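Local atomic coordinates of antibiotic biosynthesis monooxygenase (Shewanella loihica, PDB entry 2RIL), a protein that probably acts as a monooxygenase of the antibiotic biosynthesis monooxygenase family, with the dimeric alpha-beta barrel fold. Residues N10-P15 and E24-H29; A66-A71 and P91-V96. One frame throughout, in Å; residues are numbered along the deposited sequence. Where two conformers were deposited one is given.

Interaction 1: N10-P15 and E24-H29; sequences NPFKVP and EYWEAH
Phe12 and Trp26 meet through different first torsions. On the strand, CG of Phe12 lies anti to its own carbonyl carbon (chi1 -67°), while on the helix CG of Trp26 is trans to the backbone N (chi1 177°), and each side chain leaves its backbone toward the other. The two cross at about a right angle. The CE2-CZ side of the phenyl ring does the touching: Phe12 CE2 comes to 4.0 Å from Trp26 CD1, with Phe12 CZ only slightly farther, at 4.1 Å from the same carbon. The phenyl and the five-membered ring of the indole have planes at 80° and centroids 6.0 Å apart, and the rings meet obliquely. It is a light apolar touch between a strand and the helix that follows it, with no hydrogen bond across.

The contact belongs to the helix-on-sheet packing of the ferredoxin-like fold found in dimeric alpha-beta barrel proteins: helix 19-33 lies on one face of the antiparallel sheet, and large side chains fill the interval between the layers. Trp26 reaches further over that sheet, onto Asn58, Thr42 and Leu44, and also packs on Arg98 of the second subunit.

Asn10 OD1 lies 4.1 Å above one face of the Phe12 ring, displaced toward its rim, and accepts a hydrogen bond from Asn90 N. On the helix, His29 ND1 donates to Tyr25 O at 2.8 Å. Tyr25 O thus takes two donors, His29 N and His29 ND1; the ND1 bond, with the oxygen near the imidazole plane, restrains the rotation of the ring, whose CE1 sits above one face of the Tyr25 ring, toward its rim.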
loop_
_atom_site.group_PDB
_atom_site.type_symbol
_atom_site.label_atom_id
_atom_site.label_comp_id
_atom_site.label_asym_id
_atom_site.label_seq_id
_atom_site.Cartn_x
_atom_site.Cartn_y
_atom_site.Cartn_z
ATOM N N ASN A 10 -0.131 3.416 -4.805
ATOM C CA ASN A 10 -0.116 4.860 -4.948
ATOM C C ASN A 10 -0.649 5.529 -3.695
ATOM O O ASN A 10 -1.857 5.598 -3.484
ATOM C CB ASN A 10 -0.950 5.282 -6.164
ATOM C CG ASN A 10 -0.657 6.670 -6.620
ATOM O OD1 ASN A 10 0.135 7.355 -5.971
ATOM N ND2 ASN A 10 -1.304 7.122 -7.717
ATOM N N PRO A 11 0.263 5.954 -2.805
ATOM C CA PRO A 11 -0.142 6.666 -1.598
ATOM C C PRO A 11 -0.374 8.129 -1.902
ATOM O O PRO A 11 0.464 8.751 -2.565
ATOM C CB PRO A 11 1.068 6.501 -0.668
ATOM C CG PRO A 11 2.219 6.425 -1.570
ATOM C CD PRO A 11 1.720 5.810 -2.878
ATOM N N PHE A 12 -1.504 8.654 -1.430
ATOM C CA PHE A 12 -1.879 10.048 -1.661
ATOM C C PHE A 12 -1.836 10.918 -0.398
ATOM O O PHE A 12 -2.388 10.558 0.617
ATOM C CB PHE A 12 -3.312 10.116 -2.180
ATOM C CG PHE A 12 -3.504 9.523 -3.559
ATOM C CD1 PHE A 12 -3.229 10.242 -4.667
ATOM C CD2 PHE A 12 -3.984 8.240 -3.731
ATOM C CE1 PHE A 12 -3.402 9.718 -5.930
ATOM C CE2 PHE A 12 -4.153 7.723 -4.980
ATOM C CZ PHE A 12 -3.851 8.464 -6.086
ATOM N N LYS A 13 -1.249 12.106 -0.521
ATOM C CA LYS A 13 -1.371 13.133 0.503
ATOM C C LYS A 13 -2.597 13.950 0.151
ATOM O O LYS A 13 -2.628 14.597 -0.887
ATOM C CB LYS A 13 -0.131 14.002 0.571
ATOM C CG LYS A 13 1.080 13.207 0.995
ATOM C CD LYS A 13 2.300 14.093 1.243
ATOM C CE LYS A 13 3.469 13.280 1.654
ATOM N NZ LYS A 13 4.621 14.140 2.120
ATOM N N VAL A 14 -3.604 13.852 1.014
ATOM C CA VAL A 14 -4.903 14.505 0.827
ATOM C C VAL A 14 -4.955 15.785 1.659
ATOM O O VAL A 14 -4.680 15.758 2.858
ATOM C CB VAL A 14 -6.028 13.551 1.279
ATOM C CG1 VAL A 14 -7.427 14.235 1.133
ATOM C CG2 VAL A 14 -5.959 12.252 0.476
ATOM N N PRO A 15 -5.226 16.923 1.008
ATOM C CA PRO A 15 -5.386 18.179 1.760
ATOM C C PRO A 15 -6.453 18.108 2.818
ATOM O O PRO A 15 -7.489 17.425 2.642
ATOM C CB PRO A 15 -5.792 19.177 0.679
ATOM C CG PRO A 15 -5.175 18.665 -0.528
ATOM C CD PRO A 15 -5.331 17.155 -0.434
ATOM N N GLU A 24 -13.305 11.475 -5.499
ATOM C CA GLU A 24 -14.014 11.632 -6.760
ATOM C C GLU A 24 -13.026 11.848 -7.927
ATOM O O GLU A 24 -13.239 11.340 -9.022
ATOM C CB GLU A 24 -15.084 12.743 -6.603
ATOM C CG GLU A 24 -16.197 12.258 -5.677
ATOM C CD GLU A 24 -17.273 13.267 -5.305
ATOM O OE1 GLU A 24 -17.394 14.299 -5.973
ATOM O OE2 GLU A 24 -18.032 12.981 -4.331
ATOM N N TYR A 25 -11.926 12.553 -7.663
ATOM C CA TYR A 25 -10.817 12.682 -8.627
ATOM C C TYR A 25 -10.254 11.301 -8.948
ATOM O O TYR A 25 -10.091 10.926 -10.111
ATOM C CB TYR A 25 -9.724 13.601 -8.023
ATOM C CG TYR A 25 -8.435 13.705 -8.797
ATOM C CD1 TYR A 25 -7.358 12.845 -8.544
ATOM C CD2 TYR A 25 -8.268 14.717 -9.709
ATOM C CE1 TYR A 25 -6.162 12.973 -9.273
ATOM C CE2 TYR A 25 -7.092 14.859 -10.418
ATOM C CZ TYR A 25 -6.045 14.003 -10.187
ATOM O OH TYR A 25 -4.881 14.187 -10.924
ATOM N N TRP A 26 -10.012 10.525 -7.899
ATOM C CA TRP A 26 -9.474 9.194 -8.057
ATOM C C TRP A 26 -10.433 8.345 -8.898
ATOM O O TRP A 26 -9.996 7.640 -9.816
ATOM C CB TRP A 26 -9.193 8.566 -6.695
ATOM C CG TRP A 26 -8.698 7.154 -6.894
ATOM C CD1 TRP A 26 -7.409 6.744 -7.122
ATOM C CD2 TRP A 26 -9.498 5.970 -6.979
ATOM N NE1 TRP A 26 -7.356 5.388 -7.283
ATOM C CE2 TRP A 26 -8.627 4.884 -7.204
ATOM C CE3 TRP A 26 -10.865 5.717 -6.861
ATOM C CZ2 TRP A 26 -9.089 3.590 -7.332
ATOM C CZ3 TRP A 26 -11.310 4.438 -7.006
ATOM C CH2 TRP A 26 -10.419 3.376 -7.207
ATOM N N GLU A 27 -11.741 8.417 -8.623
ATOM C CA GLU A 27 -12.722 7.642 -9.374
ATOM C C GLU A 27 -12.742 7.942 -10.864
ATOM O O GLU A 27 -12.862 7.033 -11.671
ATOM C CB GLU A 27 -14.110 7.888 -8.814
ATOM C CG GLU A 27 -14.347 7.276 -7.421
ATOM C CD GLU A 27 -15.624 7.753 -6.782
ATOM O OE1 GLU A 27 -15.888 8.987 -6.853
ATOM O OE2 GLU A 27 -16.354 6.890 -6.199
ATOM N N ALA A 28 -12.615 9.221 -11.212
ATOM C CA ALA A 28 -12.560 9.603 -12.620
ATOM C C ALA A 28 -11.366 8.960 -13.324
ATOM O O ALA A 28 -11.496 8.485 -14.462
ATOM C CB ALA A 28 -12.554 11.145 -12.741
ATOM N N HIS A 29 -10.233 8.928 -12.636
ATOM C CA HIS A 29 -9.055 8.259 -13.139
ATOM C C HIS A 29 -9.190 6.744 -13.215
ATOM O O HIS A 29 -8.798 6.157 -14.200
ATOM C CB HIS A 29 -7.822 8.690 -12.368
ATOM C CG HIS A 29 -7.440 10.107 -12.639
ATOM N ND1 HIS A 29 -8.186 11.173 -12.183
ATOM C CD2 HIS A 29 -6.401 10.643 -13.330
ATOM C CE1 HIS A 29 -7.620 12.304 -12.583
ATOM N NE2 HIS A 29 -6.541 12.004 -13.290
#

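Interaction 2: A66-A71 and P91-V96; sequences ADFYQA and PALYRV
Leu93 projects from its strand toward helix 65-79 and sets its two methyls against neighbouring aromatic residues, a compact example of how a branched side chain can serve two rings at once. The better-enclosed part is on Phe68. Leu93 CD2 stands over one face of that ring, 3.9 Å from its centroid and 15° off the normal, a CH-pi contact in which Phe68 CD2 is the nearest ring atom at 3.8 Å. With CG trans to its backbone N (chi1 174°), Phe68 carries its ring from the helix toward the strand. Its ring also makes an edge-to-face pair with Trp62 and touches Met33 of helix 19-33, while Leu93 packs on Ile48 of the second subunit.

Leu93 CD1 reaches both Phe68 CD2 and the solvent-exposed rim formed by Tyr69, whose ring it meets obliquely, 3.8 Å from Tyr69 CE1. Tyr69 OH lies equally close to that methyl, yet its polar partner is Glu65 on the same helix.

The contact lays helix 65-79 of the ferredoxin-like fold on strand 92-98, outermost in the chain, whose ladder with a strand of the second subunit carries the sheet across the dimer. No hydrogen bond joins 66-71 to 91-96. Helix and strand are therefore held here by dispersion and the burial of apolar surface, with the tyrosine hydroxyl satisfied within its own helix.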
loop_
_atom_site.group_PDB
_atom_site.type_symbol
_atom_site.label_atom_id
_atom_site.label_comp_id
_atom_site.label_asym_id
_atom_site.label_seq_id
_atom_site.Cartn_x
_atom_site.Cartn_y
_atom_site.Cartn_z
ATOM N N ALA A 66 4.181 -3.761 -18.830
ATOM C CA ALA A 66 3.919 -3.134 -20.115
ATOM C C ALA A 66 2.516 -2.564 -20.175
ATOM O O ALA A 66 2.288 -1.442 -20.661
ATOM C CB ALA A 66 4.117 -4.159 -21.245
ATOM N N ASP A 67 1.529 -3.360 -19.743
ATOM C CA ASP A 67 0.154 -2.870 -19.759
ATOM C C ASP A 67 -0.048 -1.644 -18.910
ATOM O O ASP A 67 -0.704 -0.647 -19.320
ATOM C CB ASP A 67 -0.838 -3.952 -19.401
ATOM C CG ASP A 67 -0.968 -5.018 -20.449
ATOM O OD1 ASP A 67 -0.616 -4.760 -21.587
ATOM O OD2 ASP A 67 -1.501 -6.133 -20.172
ATOM N N PHE A 68 0.497 -1.676 -17.707
ATOM C CA PHE A 68 0.394 -0.485 -16.889
ATOM C C PHE A 68 1.041 0.763 -17.508
ATOM O O PHE A 68 0.424 1.842 -17.529
ATOM C CB PHE A 68 1.021 -0.731 -15.498
ATOM C CG PHE A 68 1.061 0.512 -14.681
ATOM C CD1 PHE A 68 -0.067 0.941 -14.024
ATOM C CD2 PHE A 68 2.191 1.298 -14.675
ATOM C CE1 PHE A 68 -0.068 2.159 -13.354
ATOM C CE2 PHE A 68 2.197 2.518 -13.987
ATOM C CZ PHE A 68 1.060 2.933 -13.339
ATOM N N TYR A 69 2.274 0.616 -18.007
ATOM C CA TYR A 69 2.998 1.763 -18.563
ATOM C C TYR A 69 2.289 2.334 -19.781
ATOM O O TYR A 69 2.237 3.544 -19.948
ATOM C CB TYR A 69 4.436 1.423 -18.920
ATOM C CG TYR A 69 5.317 0.981 -17.812
ATOM C CD1 TYR A 69 5.399 1.675 -16.645
ATOM C CD2 TYR A 69 6.176 -0.100 -18.008
ATOM C CE1 TYR A 69 6.257 1.214 -15.593
ATOM C CE2 TYR A 69 7.024 -0.512 -17.028
ATOM C CZ TYR A 69 7.064 0.156 -15.831
ATOM O OH TYR A 69 7.959 -0.332 -14.896
ATOM N N GLN A 70 1.765 1.437 -20.602
ATOM C CA GLN A 70 0.994 1.812 -21.794
ATOM C C GLN A 70 -0.267 2.658 -21.382
ATOM O O GLN A 70 -0.553 3.705 -21.968
ATOM C CB GLN A 70 0.722 0.513 -22.643
ATOM C CG GLN A 70 2.052 -0.069 -23.344
ATOM C CD GLN A 70 2.008 -1.553 -23.926
ATOM O OE1 GLN A 70 0.942 -2.154 -24.092
ATOM N NE2 GLN A 70 3.199 -2.129 -24.210
ATOM N N ALA A 71 -0.961 2.229 -20.313
ATOM C CA ALA A 71 -2.176 2.847 -19.802
ATOM C C ALA A 71 -1.829 4.201 -19.168
ATOM O O ALA A 71 -2.529 5.198 -19.360
ATOM C CB ALA A 71 -2.799 1.948 -18.758
ATOM N N PRO A 91 3.048 7.188 -7.313
ATOM C CA PRO A 91 2.816 5.836 -7.787
ATOM C C PRO A 91 4.121 5.101 -8.053
ATOM O O PRO A 91 5.093 5.677 -8.576
ATOM C CB PRO A 91 2.064 6.046 -9.103
ATOM C CG PRO A 91 2.453 7.446 -9.549
ATOM C CD PRO A 91 2.581 8.213 -8.274
ATOM N N ALA A 92 4.128 3.818 -7.721
ATOM C CA ALA A 92 5.198 2.918 -8.116
ATOM C C ALA A 92 4.649 1.511 -8.272
ATOM O O ALA A 92 3.634 1.165 -7.658
ATOM C CB ALA A 92 6.359 2.962 -7.073
ATOM N N LEU A 93 5.360 0.699 -9.051
ATOM C CA LEU A 93 4.992 -0.711 -9.265
ATOM C C LEU A 93 5.803 -1.605 -8.352
ATOM O O LEU A 93 6.973 -1.348 -8.076
ATOM C CB LEU A 93 5.241 -1.154 -10.708
ATOM C CG LEU A 93 4.369 -0.516 -11.772
ATOM C CD1 LEU A 93 4.679 -1.190 -13.148
ATOM C CD2 LEU A 93 2.881 -0.550 -11.420
ATOM N N TYR A 94 5.170 -2.712 -7.951
ATOM C CA TYR A 94 5.671 -3.668 -6.959
ATOM C C TYR A 94 5.346 -5.082 -7.352
ATOM O O TYR A 94 4.402 -5.322 -8.124
ATOM C CB TYR A 94 4.967 -3.412 -5.580
ATOM C CG TYR A 94 5.338 -2.086 -4.988
ATOM C CD1 TYR A 94 4.702 -0.912 -5.363
ATOM C CD2 TYR A 94 6.326 -1.997 -4.013
ATOM C CE1 TYR A 94 5.094 0.303 -4.859
ATOM C CE2 TYR A 94 6.700 -0.774 -3.476
ATOM C CZ TYR A 94 6.091 0.382 -3.903
ATOM O OH TYR A 94 6.495 1.643 -3.472
ATOM N N ARG A 95 6.089 -6.008 -6.757
ATOM C CA ARG A 95 5.654 -7.408 -6.740
ATOM C C ARG A 95 5.711 -7.905 -5.314
ATOM O O ARG A 95 6.486 -7.397 -4.501
ATOM C CB ARG A 95 6.479 -8.279 -7.677
ATOM C CG ARG A 95 6.031 -7.998 -9.122
ATOM C CD ARG A 95 6.221 -9.153 -10.073
ATOM N NE ARG A 95 5.950 -8.769 -11.464
ATOM C CZ ARG A 95 6.798 -8.142 -12.268
ATOM N NH1 ARG A 95 8.028 -7.812 -11.852
ATOM N NH2 ARG A 95 6.407 -7.835 -13.501
ATOM N N VAL A 96 4.912 -8.896 -4.988
ATOM C CA VAL A 96 4.889 -9.453 -3.640
ATOM C C VAL A 96 6.075 -10.401 -3.491
ATOM O O VAL A 96 6.263 -11.294 -4.310
ATOM C CB VAL A 96 3.561 -10.181 -3.345
ATOM C CG1 VAL A 96 3.604 -10.854 -1.952
ATOM C CG2 VAL A 96 2.365 -9.192 -3.410
#

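Both interactions lay a helix on the same antiparallel sheet, whose strands 6-12 and 92-98 are neighbours. Interaction 1 pairs an inner strand with helix 19-33; interaction 2 pairs an outermost strand of the chain with helix 65-79. Their centres are about 17 Å apart, on opposite sides of the chain's centre. In interaction 1 the buried Trp26 meets the partly exposed Phe12, while interaction 2 runs from the buried Leu93 out to the exposed Tyr69. Each is apolar, but two aromatic rings meet obliquely in interaction 1, whereas an aliphatic branch over a ring face distinguishes interaction 2, which buries about twice the surface (157 against 80 Å²). Both border the second subunit.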